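PDB 3S2S: putative pyrazinamidase/nicotinamidase from Streptococcus mutans, which probably hydrolyses nicotinamide, and its analogue pyrazinamide, to the corresponding acid and ammonia, as a zinc-binding member of the isochorismatase family. Local coordinates for residues S41-Y46 against P104-G109. Numbering follows the deposited sequence.
With ZN (zinc ion), chain E; CAD (cacodylic acid), chain F.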
ATOM      1  N   SER A  41     -11.965 -15.409   8.217  1.00 14.84           N
ATOM      2  CA  SER A  41     -12.129 -15.997   9.555  1.00 17.09           C
ATOM      3  C   SER A  41     -11.034 -15.444  10.442  1.00 16.40           C
ATOM      4  O   SER A  41      -9.867 -15.846  10.339  1.00 16.41           O
ATOM      5  CB  SER A  41     -12.057 -17.524   9.496  1.00 17.84           C
ATOM      6  OG  SER A  41     -12.379 -18.097  10.764  1.00 17.72           O
ATOM      7  N   ILE A  42     -11.400 -14.489  11.291  1.00 15.64           N
ATOM      8  CA  ILE A  42     -10.377 -13.692  11.968  1.00 16.55           C
ATOM      9  C   ILE A  42     -10.132 -14.151  13.404  1.00 17.42           C
ATOM     10  O   ILE A  42     -10.996 -14.005  14.267  1.00 17.71           O
ATOM     11  CB  ILE A  42     -10.754 -12.209  11.964  1.00 14.44           C
ATOM     12  CG1 ILE A  42     -11.056 -11.743  10.533  1.00 15.26           C
ATOM     13  CG2 ILE A  42      -9.644 -11.337  12.606  1.00 16.93           C
ATOM     14  CD1 ILE A  42     -11.611 -10.333  10.498  1.00 19.30           C
ATOM     15  N   ASP A  43      -8.953 -14.728  13.639  1.00 15.05           N
ATOM     16  CA  ASP A  43      -8.443 -14.993  15.004  1.00 15.18           C
ATOM     17  C   ASP A  43      -9.322 -15.804  15.920  1.00 18.07           C
ATOM     18  O   ASP A  43      -9.284 -15.590  17.134  1.00 18.49           O
ATOM     19  CB  ASP A  43      -8.099 -13.672  15.712  1.00 16.37           C
ATOM     20  CG  ASP A  43      -6.796 -13.058  15.205  1.00 25.31           C
ATOM     21  OD1 ASP A  43      -5.919 -13.839  14.819  1.00 27.99           O
ATOM     22  OD2 ASP A  43      -6.666 -11.815  15.242  1.00 29.63           O
ATOM     23  N   TYR A  44     -10.103 -16.729  15.376  1.00 17.35           N
ATOM     24  CA  TYR A  44     -10.979 -17.526  16.231  1.00 18.00           C
ATOM     25  C   TYR A  44     -10.216 -18.700  16.841  1.00 17.28           C
ATOM     26  O   TYR A  44     -10.485 -19.882  16.556  1.00 21.56           O
ATOM     27  CB  TYR A  44     -12.252 -17.971  15.489  1.00 16.96           C
ATOM     28  CG  TYR A  44     -13.338 -18.324  16.470  1.00 18.07           C
ATOM     29  CD1 TYR A  44     -13.978 -17.324  17.205  1.00 19.52           C
ATOM     30  CD2 TYR A  44     -13.691 -19.652  16.695  1.00 18.63           C
ATOM     31  CE1 TYR A  44     -14.961 -17.651  18.152  1.00 18.76           C
ATOM     32  CE2 TYR A  44     -14.680 -19.990  17.631  1.00 18.62           C
ATOM     33  CZ  TYR A  44     -15.304 -18.981  18.344  1.00 21.48           C
ATOM     34  OH  TYR A  44     -16.267 -19.324  19.282  1.00 21.24           O
ATOM     35  N   THR A  45      -9.235 -18.362  17.677  1.00 17.31           N
ATOM     36  CA  THR A  45      -8.326 -19.369  18.209  1.00 20.50           C
ATOM     37  C   THR A  45      -8.460 -19.533  19.721  1.00 22.70           C
ATOM     38  O   THR A  45      -9.096 -18.730  20.419  1.00 21.65           O
ATOM     39  CB  THR A  45      -6.854 -19.007  17.914  1.00 22.25           C
ATOM     40  OG1 THR A  45      -6.524 -17.794  18.603  1.00 23.82           O
ATOM     41  CG2 THR A  45      -6.606 -18.842  16.395  1.00 22.42           C
ATOM     42  N   TYR A  46      -7.835 -20.589  20.229  1.00 20.47           N
ATOM     43  CA  TYR A  46      -7.887 -20.869  21.661  1.00 23.23           C
ATOM     44  C   TYR A  46      -7.481 -19.694  22.541  1.00 25.13           C
ATOM     45  O   TYR A  46      -8.159 -19.387  23.528  1.00 23.18           O
ATOM     46  CB  TYR A  46      -7.066 -22.115  21.986  1.00 24.64           C
ATOM     47  CG  TYR A  46      -7.914 -23.368  21.971  1.00 25.74           C
ATOM     48  CD1 TYR A  46      -8.437 -23.873  20.777  1.00 28.04           C
ATOM     49  CD2 TYR A  46      -8.196 -24.044  23.149  1.00 28.68           C
ATOM     50  CE1 TYR A  46      -9.227 -25.010  20.759  1.00 32.24           C
ATOM     51  CE2 TYR A  46      -8.989 -25.193  23.144  1.00 35.13           C
ATOM     52  CZ  TYR A  46      -9.495 -25.675  21.953  1.00 35.33           C
ATOM     53  OH  TYR A  46     -10.279 -26.819  21.962  1.00 35.90           O
ATOM     54  N   PRO A 104       1.624 -12.043  26.110  1.00 28.41           N
ATOM     55  CA  PRO A 104       1.884 -12.949  24.991  1.00 28.17           C
ATOM     56  C   PRO A 104       0.625 -13.726  24.648  1.00 30.59           C
ATOM     57  O   PRO A 104      -0.094 -14.155  25.554  1.00 31.33           O
ATOM     58  CB  PRO A 104       2.936 -13.906  25.554  1.00 33.81           C
ATOM     59  CG  PRO A 104       3.583 -13.148  26.658  1.00 32.60           C
ATOM     60  CD  PRO A 104       2.508 -12.306  27.258  1.00 29.91           C
ATOM     61  N   HIS A 105       0.353 -13.892  23.361  1.00 29.12           N
ATOM     62  CA  HIS A 105      -0.851 -14.584  22.915  1.00 26.09           C
ATOM     63  C   HIS A 105      -0.604 -15.077  21.503  1.00 23.84           C
ATOM     64  O   HIS A 105       0.172 -14.458  20.763  1.00 21.39           O
ATOM     65  CB  HIS A 105      -2.046 -13.637  22.940  1.00 26.66           C
ATOM     66  CG  HIS A 105      -1.884 -12.442  22.054  1.00 26.93           C
ATOM     67  ND1 HIS A 105      -1.260 -11.290  22.472  1.00 25.20           N
ATOM     68  CD2 HIS A 105      -2.271 -12.222  20.776  1.00 24.28           C
ATOM     69  CE1 HIS A 105      -1.261 -10.409  21.485  1.00 27.23           C
ATOM     70  NE2 HIS A 105      -1.864 -10.953  20.442  1.00 24.80           N
ATOM     71  N   ASN A 106      -1.245 -16.185  21.126  1.00 22.46           N
ATOM     72  CA  ASN A 106      -1.076 -16.759  19.785  1.00 18.89           C
ATOM     73  C   ASN A 106       0.389 -16.896  19.393  1.00 22.83           C
ATOM     74  O   ASN A 106       0.796 -16.564  18.273  1.00 22.28           O
ATOM     75  CB  ASN A 106      -1.845 -15.959  18.711  1.00 18.97           C
ATOM     76  CG  ASN A 106      -3.270 -16.474  18.511  1.00 24.81           C
ATOM     77  OD1 ASN A 106      -3.901 -16.973  19.442  1.00 23.67           O
ATOM     78  ND2 ASN A 106      -3.782 -16.349  17.282  1.00 24.60           N
ATOM     79  N   ILE A 107       1.184 -17.411  20.323  1.00 21.82           N
ATOM     80  CA  ILE A 107       2.599 -17.597  20.044  1.00 23.39           C
ATOM     81  C   ILE A 107       2.805 -18.721  19.034  1.00 25.64           C
ATOM     82  O   ILE A 107       2.226 -19.805  19.166  1.00 26.38           O
ATOM     83  CB  ILE A 107       3.369 -17.926  21.343  1.00 24.31           C
ATOM     84  CG1 ILE A 107       3.208 -16.791  22.361  1.00 23.24           C
ATOM     85  CG2 ILE A 107       4.827 -18.190  21.040  1.00 25.42           C
ATOM     86  CD1 ILE A 107       3.592 -15.394  21.811  1.00 22.32           C
ATOM     87  N   LYS A 108       3.631 -18.465  18.030  1.00 24.10           N
ATOM     88  CA  LYS A 108       3.925 -19.452  17.005  1.00 24.47           C
ATOM     89  C   LYS A 108       4.453 -20.732  17.650  1.00 27.54           C
ATOM     90  O   LYS A 108       5.293 -20.673  18.551  1.00 28.92           O
ATOM     91  CB  LYS A 108       4.929 -18.883  16.004  1.00 25.59           C
ATOM     92  CG  LYS A 108       4.304 -17.814  15.058  1.00 26.58           C
ATOM     93  CD  LYS A 108       5.317 -17.307  14.043  1.00 39.73           C
ATOM     94  N   GLY A 109       3.931 -21.867  17.197  1.00 27.20           N
ATOM     95  CA  GLY A 109       4.335 -23.171  17.698  1.00 27.56           C
ATOM     96  C   GLY A 109       3.555 -23.666  18.903  1.00 31.28           C
ATOM     97  O   GLY A 109       3.825 -24.763  19.408  1.00 31.79           O
TER
HETATM   98 ZN    ZN E 184      -1.808  -9.926  18.504  0.80 25.46          ZN
HETATM   99 AS   CAD F 185      -7.874  -9.130  17.818  0.80 24.59          AS
HETATM  100  C1  CAD F 185      -8.049 -11.069  17.893  1.00 19.95           C
HETATM  101  C2  CAD F 185      -6.597  -8.475  19.183  1.00 26.46           C
HETATM  102  O1  CAD F 185      -9.309  -8.347  17.803  1.00 32.58           O
HETATM  103  O   HOH W   1      -3.749  -9.101  18.881  1.00 35.79           O
HETATM  104  O   HOH W   2      -1.979  -8.854  16.528  1.00 27.28           O
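The carboxamide of N106 meets T45 at its oxygen edge: OG1 of T45 donates to OD1 of N106 over 2.9 Å, in the plane of the amide and on a lone pair, with a C=O...O angle of 111°. CG2 of T45, 3.9 Å from ND2 of N106, is set off toward one face of the amide, and the D43 carboxylate lies on the side of the opposite face. The amide's ND2 donates a hydrogen bond to the backbone O of D87; because that carbonyl can only accept, ND2 must lie on its side, and OD1 faces the threonine hydroxyl. The D43 carboxylate stands almost perpendicular to the amide, the planes 88° apart, and its OD1 comes no closer to ND2 of N106 than 4.1 Å. D43 follows the end of strand 37-42 in the parallel sheet of the isochorismatase fold. Its OD1 is held by the backbone N of D87 and its OD2 by a salt bridge to K137; D43, K137 and C170 are consistent with the Asp-Lys-Cys catalytic triad of nicotinamidases of this family. OD2 of D43 also lies 3.1 Å from methyl C1 of the bound cacodylic acid. T45 occupies the N-cap of helix 46-49 without a side-chain capping bond; with OG1 between its backbone N and carbonyl carbon (chi1 64°), the hydroxyl faces N106 instead, on the loop 104-109. One residue before N106, the H105 ring binds zinc through NE2 at 2.2 Å, and D87, H89, E98 and two waters complete the metal's shell.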